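Local coordinates for proteasome accessory factor B/C (PafBC) (Paenarthrobacter aurescens, PDB 6SJ9), which probably acts as a transcriptional regulator of the bacterial DNA damage response, joining winged helix-turn-helix, WYL and ferredoxin-like modules in one chain, at residues Q405-D409 against H410-S414; R508-S511 against L512-E516; E643-S646 against L647-E650. All coordinates share one frame; numbering follows the deposited sequence.

Overall arrangement
All three contacts are local, but their surroundings differ. Interaction 1 is partly buried: a tight hairpin in the PafC helix-turn-helix domain, with an indole packed on a valine on one face and a polar, aromatic cluster on the other. Interactions 2 and 3 lie at the surface, in the second WYL and second WCX domains; no two contacts share a strand or helix. Residues 508-516 run from a strand end into the loop that turns back to the next, held by a serine and a cation-pi pair; residues 643-650 start a helix, edged by charged and amide groups. Between centres, interactions 2 and 3 are about 24 Å apart, and interaction 1 about 49 and 42 Å from them respectively.

Interaction 1 of 3, residues Q405-D409 against H410-S414; sequences QWEND and HVYIS
Y412 and Q405 exchange both backbone hydrogen bonds in this antiparallel beta-hairpin, with Q405 N to Y412 O at 3.0 Å and Y412 N to Q405 O at 2.9 Å, both nearly straight. Next to the turn, E407 N reaches H410 O at 2.8 Å, and H410 N returns a bond to E407 O, closing the type II turn from E407 to H410. The hairpin lies in the PafC helix-turn-helix domain, and its place after helix 378-389 in the chain, with W406 and V411 packed on that helix, is consistent with the wing of a winged helix-turn-helix.

One polar side-chain bond joins the strands: Y412 OH donates to E407 OE2 at 3.1 Å, meeting the carboxylate on its anti side and 34° out of its plane. The tyrosine reaches there because its CG sits between the backbone N and the carbonyl carbon (chi1 54°), which lays the ring across the neighbouring strand. Q405 CB then packs over a ring face, 3.8 Å from the centroid, a CH-pi contact on the same side of the sheet as E407 and H410. The H410 imidazole stacks with H366, and its NE2 bonds to the Q363 carbonyl.

On the opposite face W406 and V411 form a non-hydrogen-bonded pair. Side chains of helices 147-159 and 378-389 pack against W406, F150 edge-to-face, and L385 touches both residues of the pair. V411 CG2 sits almost squarely above the five-membered ring of W406, 3.6 Å from its centroid and 9° off the normal.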
ATOM      1  N   GLN A 405      11.960  14.721  -0.071  1.00 47.48           N
ATOM      2  CA  GLN A 405      11.951  16.068   0.505  1.00 47.44           C
ATOM      3  C   GLN A 405      10.617  16.742   0.139  1.00 43.74           C
ATOM      4  O   GLN A 405      10.219  16.773  -1.035  1.00 39.97           O
ATOM      5  CB  GLN A 405      13.060  16.992  -0.019  1.00 50.63           C
ATOM      6  CG  GLN A 405      14.466  16.661   0.395  1.00 62.01           C
ATOM      7  CD  GLN A 405      14.946  15.346  -0.216  1.00 66.67           C
ATOM      8  OE1 GLN A 405      15.571  14.563   0.458  1.00 73.06           O
ATOM      9  NE2 GLN A 405      14.658  15.114  -1.503  1.00 66.53           N
ATOM     10  N   TRP A 406       9.994  17.366   1.117  1.00 39.21           N
ATOM     11  CA  TRP A 406       8.739  18.089   0.898  1.00 38.38           C
ATOM     12  C   TRP A 406       8.857  19.447   1.569  1.00 36.88           C
ATOM     13  O   TRP A 406       8.688  19.550   2.787  1.00 38.69           O
ATOM     14  CB  TRP A 406       7.580  17.308   1.455  1.00 38.47           C
ATOM     15  CG  TRP A 406       6.240  17.861   1.140  1.00 41.20           C
ATOM     16  CD1 TRP A 406       5.862  19.189   1.067  1.00 41.03           C
ATOM     17  CD2 TRP A 406       5.058  17.095   0.882  1.00 42.12           C
ATOM     18  NE1 TRP A 406       4.523  19.280   0.770  1.00 43.53           N
ATOM     19  CE2 TRP A 406       3.993  18.022   0.675  1.00 43.37           C
ATOM     20  CE3 TRP A 406       4.795  15.725   0.790  1.00 38.03           C
ATOM     21  CZ2 TRP A 406       2.701  17.618   0.372  1.00 40.31           C
ATOM     22  CZ3 TRP A 406       3.475  15.315   0.506  1.00 38.68           C
ATOM     23  CH2 TRP A 406       2.462  16.262   0.279  1.00 39.16           C
ATOM     24  N   GLU A 407       9.160  20.475   0.775  1.00 38.28           N
ATOM     25  CA  GLU A 407       9.175  21.869   1.228  1.00 39.78           C
ATOM     26  C   GLU A 407       7.860  22.556   0.868  1.00 38.11           C
ATOM     27  O   GLU A 407       6.951  21.941   0.307  1.00 42.72           O
ATOM     28  CB  GLU A 407      10.333  22.611   0.583  1.00 43.05           C
ATOM     29  CG  GLU A 407      11.664  22.012   0.817  1.00 56.84           C
ATOM     30  CD  GLU A 407      12.770  22.744   0.044  1.00 64.70           C
ATOM     31  OE1 GLU A 407      12.616  23.921  -0.361  1.00 68.51           O
ATOM     32  OE2 GLU A 407      13.823  22.142  -0.104  1.00 69.89           O
ATOM     33  N   ASN A 408       7.746  23.847   1.208  1.00 40.35           N
ATOM     34  CA  ASN A 408       6.521  24.608   0.911  1.00 42.06           C
ATOM     35  C   ASN A 408       6.218  24.555  -0.575  1.00 41.01           C
ATOM     36  O   ASN A 408       6.982  25.077  -1.383  1.00 38.47           O
ATOM     37  CB  ASN A 408       6.644  26.085   1.351  1.00 40.67           C
ATOM     38  CG  ASN A 408       5.268  26.807   1.316  1.00 40.69           C
ATOM     39  OD1 ASN A 408       4.252  26.179   1.588  1.00 38.77           O
ATOM     40  ND2 ASN A 408       5.249  28.098   0.997  1.00 38.50           N
ATOM     41  N   ASP A 409       5.102  23.951  -0.947  1.00 43.19           N
ATOM     42  CA  ASP A 409       4.724  23.933  -2.369  1.00 51.18           C
ATOM     43  C   ASP A 409       5.728  23.150  -3.257  1.00 42.98           C
ATOM     44  O   ASP A 409       5.760  23.341  -4.484  1.00 40.23           O
ATOM     45  CB  ASP A 409       4.542  25.365  -2.946  1.00 57.80           C
ATOM     46  CG  ASP A 409       3.792  25.375  -4.332  1.00 58.63           C
ATOM     47  OD1 ASP A 409       2.644  24.881  -4.377  1.00 60.39           O
ATOM     48  OD2 ASP A 409       4.334  25.840  -5.362  1.00 60.48           O
ATOM     49  N   HIS A 410       6.570  22.271  -2.710  1.00 43.05           N
ATOM     50  CA  HIS A 410       7.640  21.708  -3.545  1.00 43.49           C
ATOM     51  C   HIS A 410       8.034  20.316  -3.046  1.00 38.99           C
ATOM     52  O   HIS A 410       8.548  20.189  -1.930  1.00 39.88           O
ATOM     53  CB  HIS A 410       8.818  22.650  -3.561  1.00 53.54           C
ATOM     54  CG  HIS A 410       9.866  22.251  -4.532  1.00 60.98           C
ATOM     55  ND1 HIS A 410      11.170  22.681  -4.443  1.00 67.21           N
ATOM     56  CD2 HIS A 410       9.792  21.491  -5.650  1.00 64.34           C
ATOM     57  CE1 HIS A 410      11.867  22.171  -5.448  1.00 68.36           C
ATOM     58  NE2 HIS A 410      11.051  21.448  -6.197  1.00 65.41           N
ATOM     59  N   VAL A 411       7.768  19.269  -3.838  1.00 37.45           N
ATOM     60  CA  VAL A 411       8.018  17.877  -3.440  1.00 40.37           C
ATOM     61  C   VAL A 411       8.968  17.234  -4.441  1.00 39.97           C
ATOM     62  O   VAL A 411       8.749  17.305  -5.657  1.00 42.36           O
ATOM     63  CB  VAL A 411       6.722  17.033  -3.333  1.00 36.53           C
ATOM     64  CG1 VAL A 411       7.040  15.626  -2.591  1.00 34.90           C
ATOM     65  CG2 VAL A 411       5.656  17.795  -2.580  1.00 35.43           C
ATOM     66  N   TYR A 412      10.022  16.600  -3.943  1.00 40.46           N
ATOM     67  CA  TYR A 412      10.942  15.965  -4.878  1.00 47.78           C
ATOM     68  C   TYR A 412      11.565  14.737  -4.230  1.00 48.62           C
ATOM     69  O   TYR A 412      11.803  14.704  -3.018  1.00 49.78           O
ATOM     70  CB  TYR A 412      12.012  16.946  -5.424  1.00 59.99           C
ATOM     71  CG  TYR A 412      12.822  17.707  -4.410  1.00 68.38           C
ATOM     72  CD1 TYR A 412      12.256  18.728  -3.644  1.00 68.76           C
ATOM     73  CD2 TYR A 412      14.179  17.432  -4.247  1.00 76.83           C
ATOM     74  CE1 TYR A 412      13.013  19.425  -2.712  1.00 75.38           C
ATOM     75  CE2 TYR A 412      14.953  18.134  -3.319  1.00 78.71           C
ATOM     76  CZ  TYR A 412      14.368  19.121  -2.554  1.00 79.78           C
ATOM     77  OH  TYR A 412      15.146  19.802  -1.630  1.00 83.86           O
ATOM     78  N   ILE A 413      11.718  13.710  -5.053  1.00 50.05           N
ATOM     79  CA  ILE A 413      12.313  12.431  -4.696  1.00 60.32           C
ATOM     80  C   ILE A 413      13.733  12.482  -5.230  1.00 68.74           C
ATOM     81  O   ILE A 413      13.935  12.524  -6.440  1.00 69.37           O
ATOM     82  CB  ILE A 413      11.497  11.271  -5.285  1.00 63.03           C
ATOM     83  CG1 ILE A 413      10.105  11.296  -4.668  1.00 61.68           C
ATOM     84  CG2 ILE A 413      12.165   9.958  -5.019  1.00 69.36           C
ATOM     85  CD1 ILE A 413       9.132  10.212  -5.127  1.00 60.29           C
ATOM     86  N   SER A 414      14.703  12.639  -4.337  1.00 78.28           N
ATOM     87  CA  SER A 414      16.081  12.899  -4.738  1.00 84.99           C
ATOM     88  C   SER A 414      16.715  11.723  -5.492  1.00 94.70           C
ATOM     89  O   SER A 414      16.529  10.552  -5.134  1.00 90.08           O
ATOM     90  CB  SER A 414      16.913  13.291  -3.517  1.00 85.70           C
ATOM     91  OG  SER A 414      16.910  12.278  -2.535  1.00 87.76           O
TER

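Interaction 2 of 3, residues R508-S511 against L512-E516; sequences RYFS and LQRDE
S511 and E516 join the two ends of a beta-hairpin loop, the connection between antiparallel strands 503-510 and 517-530 in a WYL domain sheet, consistent with the Sm-fold of these domains. The loop as a whole lies at the surface, and the bonds of S511 are its tight part. S511 N donates to E516 O at 2.9 Å, and S511 O accepts from R514 N, also at 2.9 Å, closing the type I turn from S511 to R514. The hydroxyl, held between the backbone N and the carbonyl carbon (chi1 65°), turns into the loop, where S511 OG donates to D515 OD2 at 3.0 Å, nearly along the carboxylate C-O bond. A weak bond from R514 N reaches the same OG.

The pairing of F510 with R514 is looser. The R514 guanidinium lies over a face of the F510 ring, off centre, with CZ 4.2 Å from the ring centroid. The planes are tilted 39° apart, and R514 NH2 is nearest at 3.3 Å from F510 CE2. A bend at chi3 (68°) brings the arginine back over the ring, and its NH1 is bonded to the D552 carbonyl. Replacing the phenylalanine with an alanine here would probably leave one guanidinium face without its aromatic partner and R514 more mobile, with D552 still holding NH1.

The bonds through S511 thus fix the path of the backbone, whereas the cation-pi pair, tilted and off centre, probably adds a weaker attraction than a centred stack would.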
ATOM      1  N   ARG A 508     -27.538 -14.216  -8.215  1.00 34.50           N
ATOM      2  CA  ARG A 508     -27.741 -14.722  -6.859  1.00 40.27           C
ATOM      3  C   ARG A 508     -26.364 -14.948  -6.253  1.00 38.63           C
ATOM      4  O   ARG A 508     -25.586 -15.745  -6.767  1.00 35.25           O
ATOM      5  CB  ARG A 508     -28.564 -15.999  -6.861  1.00 40.96           C
ATOM      6  CG  ARG A 508     -30.066 -15.675  -7.101  1.00 44.46           C
ATOM      7  CD  ARG A 508     -30.784 -16.980  -7.165  1.00 51.81           C
ATOM      8  NE  ARG A 508     -32.136 -16.826  -7.606  1.00 63.59           N
ATOM      9  CZ  ARG A 508     -32.840 -17.851  -8.070  1.00 72.05           C
ATOM     10  NH1 ARG A 508     -32.258 -19.052  -8.139  1.00 72.72           N
ATOM     11  NH2 ARG A 508     -34.104 -17.679  -8.454  1.00 73.57           N
ATOM     12  N   TYR A 509     -26.024 -14.175  -5.236  1.00 40.46           N
ATOM     13  CA  TYR A 509     -24.660 -14.116  -4.733  1.00 43.00           C
ATOM     14  C   TYR A 509     -24.680 -14.672  -3.317  1.00 45.90           C
ATOM     15  O   TYR A 509     -25.436 -14.175  -2.495  1.00 44.96           O
ATOM     16  CB  TYR A 509     -24.171 -12.674  -4.752  1.00 41.08           C
ATOM     17  CG  TYR A 509     -22.691 -12.494  -4.531  1.00 38.85           C
ATOM     18  CD1 TYR A 509     -21.776 -13.025  -5.424  1.00 36.03           C
ATOM     19  CD2 TYR A 509     -22.207 -11.733  -3.462  1.00 40.50           C
ATOM     20  CE1 TYR A 509     -20.394 -12.857  -5.272  1.00 34.18           C
ATOM     21  CE2 TYR A 509     -20.799 -11.579  -3.278  1.00 43.09           C
ATOM     22  CZ  TYR A 509     -19.910 -12.145  -4.196  1.00 38.61           C
ATOM     23  OH  TYR A 509     -18.530 -11.967  -4.091  1.00 43.71           O
ATOM     24  N   PHE A 510     -23.861 -15.702  -3.043  1.00 47.78           N
ATOM     25  CA  PHE A 510     -23.744 -16.258  -1.694  1.00 49.22           C
ATOM     26  C   PHE A 510     -23.213 -15.222  -0.703  1.00 45.27           C
ATOM     27  O   PHE A 510     -22.328 -14.435  -1.009  1.00 43.61           O
ATOM     28  CB  PHE A 510     -22.793 -17.460  -1.662  1.00 44.32           C
ATOM     29  CG  PHE A 510     -23.382 -18.723  -2.197  1.00 45.39           C
ATOM     30  CD1 PHE A 510     -24.448 -19.312  -1.590  1.00 47.79           C
ATOM     31  CD2 PHE A 510     -22.799 -19.343  -3.303  1.00 47.92           C
ATOM     32  CE1 PHE A 510     -24.983 -20.456  -2.087  1.00 51.43           C
ATOM     33  CE2 PHE A 510     -23.295 -20.491  -3.789  1.00 50.89           C
ATOM     34  CZ  PHE A 510     -24.402 -21.054  -3.183  1.00 54.71           C
ATOM     35  N   SER A 511     -23.752 -15.239   0.499  1.00 47.18           N
ATOM     36  CA  SER A 511     -23.146 -14.510   1.596  1.00 53.40           C
ATOM     37  C   SER A 511     -21.813 -15.163   1.987  1.00 56.50           C
ATOM     38  O   SER A 511     -21.453 -16.247   1.517  1.00 53.63           O
ATOM     39  CB  SER A 511     -24.078 -14.508   2.790  1.00 51.59           C
ATOM     40  OG  SER A 511     -24.164 -15.868   3.193  1.00 55.63           O
ATOM     41  N   LEU A 512     -21.079 -14.502   2.884  1.00 60.56           N
ATOM     42  CA  LEU A 512     -19.767 -15.027   3.263  1.00 62.04           C
ATOM     43  C   LEU A 512     -19.854 -16.471   3.759  1.00 58.67           C
ATOM     44  O   LEU A 512     -19.120 -17.340   3.282  1.00 54.92           O
ATOM     45  CB  LEU A 512     -19.128 -14.129   4.327  1.00 63.64           C
ATOM     46  CG  LEU A 512     -17.693 -14.478   4.745  1.00 64.52           C
ATOM     47  CD1 LEU A 512     -16.792 -14.758   3.525  1.00 61.21           C
ATOM     48  CD2 LEU A 512     -17.118 -13.323   5.556  1.00 66.57           C
ATOM     49  N   GLN A 513     -20.823 -16.766   4.634  1.00 61.12           N
ATOM     50  CA  GLN A 513     -21.029 -18.117   5.158  1.00 65.74           C
ATOM     51  C   GLN A 513     -21.661 -19.097   4.170  1.00 63.57           C
ATOM     52  O   GLN A 513     -21.741 -20.301   4.495  1.00 60.19           O
ATOM     53  CB  GLN A 513     -21.897 -18.052   6.422  1.00 73.16           C
ATOM     54  CG  GLN A 513     -21.194 -17.341   7.556  1.00 81.16           C
ATOM     55  CD  GLN A 513     -19.878 -18.010   7.950  1.00 87.24           C
ATOM     56  OE1 GLN A 513     -19.777 -19.241   7.992  1.00 90.98           O
ATOM     57  NE2 GLN A 513     -18.847 -17.194   8.188  1.00 87.61           N
ATOM     58  N   ARG A 514     -22.203 -18.609   3.049  1.00 58.62           N
ATOM     59  CA  ARG A 514     -22.879 -19.373   1.997  1.00 59.86           C
ATOM     60  C   ARG A 514     -24.198 -20.004   2.438  1.00 61.07           C
ATOM     61  O   ARG A 514     -24.741 -20.875   1.742  1.00 65.12           O
ATOM     62  CB  ARG A 514     -21.951 -20.452   1.439  1.00 63.07           C
ATOM     63  CG  ARG A 514     -20.619 -19.856   1.007  1.00 66.79           C
ATOM     64  CD  ARG A 514     -19.681 -20.937   0.530  1.00 67.31           C
ATOM     65  NE  ARG A 514     -20.170 -21.513  -0.717  1.00 69.42           N
ATOM     66  CZ  ARG A 514     -19.866 -21.046  -1.925  1.00 67.15           C
ATOM     67  NH1 ARG A 514     -19.067 -19.990  -2.051  1.00 65.09           N
ATOM     68  NH2 ARG A 514     -20.355 -21.653  -3.002  1.00 65.65           N
ATOM     69  N   ASP A 515     -24.727 -19.603   3.578  1.00 59.88           N
ATOM     70  CA  ASP A 515     -26.013 -20.058   4.068  1.00 64.70           C
ATOM     71  C   ASP A 515     -27.168 -19.278   3.454  1.00 63.60           C
ATOM     72  O   ASP A 515     -28.326 -19.689   3.607  1.00 64.51           O
ATOM     73  CB  ASP A 515     -26.042 -19.946   5.590  1.00 72.95           C
ATOM     74  CG  ASP A 515     -25.681 -18.550   6.074  1.00 78.74           C
ATOM     75  OD1 ASP A 515     -25.722 -18.321   7.297  1.00 82.32           O
ATOM     76  OD2 ASP A 515     -25.381 -17.670   5.232  1.00 79.25           O
ATOM     77  N   GLU A 516     -26.880 -18.140   2.809  1.00 60.26           N
ATOM     78  CA  GLU A 516     -27.885 -17.268   2.213  1.00 56.79           C
ATOM     79  C   GLU A 516     -27.400 -16.745   0.871  1.00 55.46           C
ATOM     80  O   GLU A 516     -26.208 -16.819   0.534  1.00 58.10           O
ATOM     81  CB  GLU A 516     -28.087 -16.035   3.096  1.00 62.55           C
ATOM     82  CG  GLU A 516     -28.252 -16.293   4.589  1.00 75.70           C
ATOM     83  CD  GLU A 516     -28.378 -14.986   5.376  1.00 84.15           C
ATOM     84  OE1 GLU A 516     -29.210 -14.910   6.314  1.00 88.73           O
ATOM     85  OE2 GLU A 516     -27.671 -14.012   5.013  1.00 83.58           O
TER

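Interaction 3 of 3, residues E643-S646 against L647-E650; sequences EPES and LRQE
Backbone bonds come first at this helix start: R648 N to P644 O at 3.1 Å, Q649 N to E645 O at 3.1 Å and E650 N to S646 O at 3.0 Å are successive i to i+4 links that open helix 645-659. P644, which follows a cis peptide bond, occupies the N-cap position as the chain leaves strand 639-643. The strand and helix belong to the second WCX domain, the strand at one edge of a four-stranded antiparallel sheet, an arrangement consistent with the ferredoxin-like fold.

The polar side-chain contacts centre on E645, whose two carboxylate oxygens part company. CG lies anti to the backbone N (chi1 180°) and the chain bends at chi2, which turns the carboxylate along the helix toward Q649. OE2 accepts from Q649 NE2 at 2.7 Å through its anti lone pair, with the carboxylate and amide planes almost perpendicular. That bond is bent, 142° at the hydrogen, and OE2 is tilted 23° out of the Q649 amide plane. OE1 faces the edge of the R648 guanidinium, near its plane, but the salt bridge to NH1 is long, at 3.8 Å. The stronger partner of R648 is D322, which forms a salt bridge with its NE.

The apolar contact lies on another side of the helix. P644 CG meets L647 CG at 3.8 Å, the proline ring and isobutyl group crossing at an angle, and the leucine also touches V586 and V588 of the sheet.

The place of E645 in the first turn may add a little through the helix dipole, but its carboxylate is held chiefly by the OE2 bond to Q649, with the long bridge to R648 probably contributing only modestly.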
ATOM      1  N   GLU A 643     -19.835   2.013  18.159  1.00 74.79           N
ATOM      2  CA  GLU A 643     -20.888   1.107  17.718  1.00 77.89           C
ATOM      3  C   GLU A 643     -20.362   0.262  16.579  1.00 74.08           C
ATOM      4  O   GLU A 643     -19.613   0.765  15.734  1.00 74.85           O
ATOM      5  CB  GLU A 643     -22.134   1.859  17.230  1.00 85.85           C
ATOM      6  CG  GLU A 643     -22.920   2.551  18.293  1.00 96.74           C
ATOM      7  CD  GLU A 643     -24.203   3.147  17.739  1.00103.62           C
ATOM      8  OE1 GLU A 643     -24.417   3.052  16.502  1.00102.80           O
ATOM      9  OE2 GLU A 643     -25.022   3.644  18.555  1.00107.98           O
ATOM     10  N   PRO A 644     -20.805  -0.982  16.469  1.00 72.50           N
ATOM     11  CA  PRO A 644     -21.782  -1.599  17.361  1.00 72.36           C
ATOM     12  C   PRO A 644     -21.150  -2.104  18.653  1.00 73.66           C
ATOM     13  O   PRO A 644     -19.940  -2.312  18.710  1.00 74.93           O
ATOM     14  CB  PRO A 644     -22.334  -2.739  16.515  1.00 71.01           C
ATOM     15  CG  PRO A 644     -21.191  -3.099  15.599  1.00 69.19           C
ATOM     16  CD  PRO A 644     -20.572  -1.787  15.260  1.00 68.14           C
ATOM     17  N   GLU A 645     -21.984  -2.229  19.694  1.00 75.26           N
ATOM     18  CA  GLU A 645     -21.505  -2.543  21.037  1.00 76.42           C
ATOM     19  C   GLU A 645     -20.757  -3.874  21.082  1.00 72.99           C
ATOM     20  O   GLU A 645     -19.778  -4.027  21.828  1.00 71.20           O
ATOM     21  CB  GLU A 645     -22.690  -2.565  22.018  1.00 79.49           C
ATOM     22  CG  GLU A 645     -22.294  -2.893  23.442  1.00 81.47           C
ATOM     23  CD  GLU A 645     -21.384  -1.845  24.091  1.00 86.98           C
ATOM     24  OE1 GLU A 645     -21.296  -0.699  23.591  1.00 88.08           O
ATOM     25  OE2 GLU A 645     -20.719  -2.182  25.099  1.00 90.97           O
ATOM     26  N   SER A 646     -21.235  -4.867  20.337  1.00 71.55           N
ATOM     27  CA  SER A 646     -20.567  -6.158  20.342  1.00 74.01           C
ATOM     28  C   SER A 646     -19.097  -5.998  19.955  1.00 75.58           C
ATOM     29  O   SER A 646     -18.196  -6.400  20.708  1.00 76.92           O
ATOM     30  CB  SER A 646     -21.307  -7.111  19.398  1.00 72.20           C
ATOM     31  OG  SER A 646     -21.482  -6.497  18.130  1.00 75.72           O
ATOM     32  N   LEU A 647     -18.838  -5.302  18.837  1.00 72.71           N
ATOM     33  CA  LEU A 647     -17.466  -5.111  18.374  1.00 67.55           C
ATOM     34  C   LEU A 647     -16.651  -4.289  19.356  1.00 66.13           C
ATOM     35  O   LEU A 647     -15.477  -4.593  19.588  1.00 65.94           O
ATOM     36  CB  LEU A 647     -17.465  -4.437  16.997  1.00 66.47           C
ATOM     37  CG  LEU A 647     -18.021  -5.250  15.832  1.00 67.70           C
ATOM     38  CD1 LEU A 647     -17.725  -4.589  14.518  1.00 64.43           C
ATOM     39  CD2 LEU A 647     -17.378  -6.619  15.854  1.00 72.43           C
ATOM     40  N   ARG A 648     -17.272  -3.300  20.014  1.00 67.50           N
ATOM     41  CA  ARG A 648     -16.517  -2.486  20.969  1.00 69.41           C
ATOM     42  C   ARG A 648     -15.951  -3.319  22.114  1.00 74.72           C
ATOM     43  O   ARG A 648     -14.788  -3.144  22.506  1.00 73.57           O
ATOM     44  CB  ARG A 648     -17.390  -1.365  21.534  1.00 67.86           C
ATOM     45  CG  ARG A 648     -16.715  -0.609  22.665  1.00 65.40           C
ATOM     46  CD  ARG A 648     -17.697   0.241  23.440  1.00 64.24           C
ATOM     47  NE  ARG A 648     -17.072   0.966  24.540  1.00 63.81           N
ATOM     48  CZ  ARG A 648     -17.739   1.728  25.408  1.00 71.26           C
ATOM     49  NH1 ARG A 648     -19.052   1.864  25.301  1.00 71.51           N
ATOM     50  NH2 ARG A 648     -17.092   2.358  26.383  1.00 76.92           N
ATOM     51  N   GLN A 649     -16.789  -4.178  22.710  1.00 77.68           N
ATOM     52  CA  GLN A 649     -16.355  -4.985  23.852  1.00 78.44           C
ATOM     53  C   GLN A 649     -15.392  -6.081  23.422  1.00 71.71           C
ATOM     54  O   GLN A 649     -14.444  -6.409  24.150  1.00 68.53           O
ATOM     55  CB  GLN A 649     -17.566  -5.592  24.566  1.00 82.76           C
ATOM     56  CG  GLN A 649     -18.482  -4.558  25.177  1.00 90.01           C
ATOM     57  CD  GLN A 649     -19.483  -5.164  26.150  1.00100.87           C
ATOM     58  OE1 GLN A 649     -19.470  -6.373  26.408  1.00104.29           O
ATOM     59  NE2 GLN A 649     -20.361  -4.323  26.692  1.00103.79           N
ATOM     60  N   GLU A 650     -15.615  -6.640  22.231  1.00 69.04           N
ATOM     61  CA  GLU A 650     -14.704  -7.642  21.703  1.00 77.42           C
ATOM     62  C   GLU A 650     -13.305  -7.054  21.510  1.00 75.18           C
ATOM     63  O   GLU A 650     -12.308  -7.767  21.670  1.00 73.93           O
ATOM     64  CB  GLU A 650     -15.271  -8.179  20.392  1.00 86.14           C
ATOM     65  CG  GLU A 650     -14.622  -9.440  19.871  1.00 96.14           C
ATOM     66  CD  GLU A 650     -15.210  -9.882  18.531  1.00104.02           C
ATOM     67  OE1 GLU A 650     -16.350  -9.471  18.194  1.00106.94           O
ATOM     68  OE2 GLU A 650     -14.539 -10.665  17.823  1.00106.97           O
TER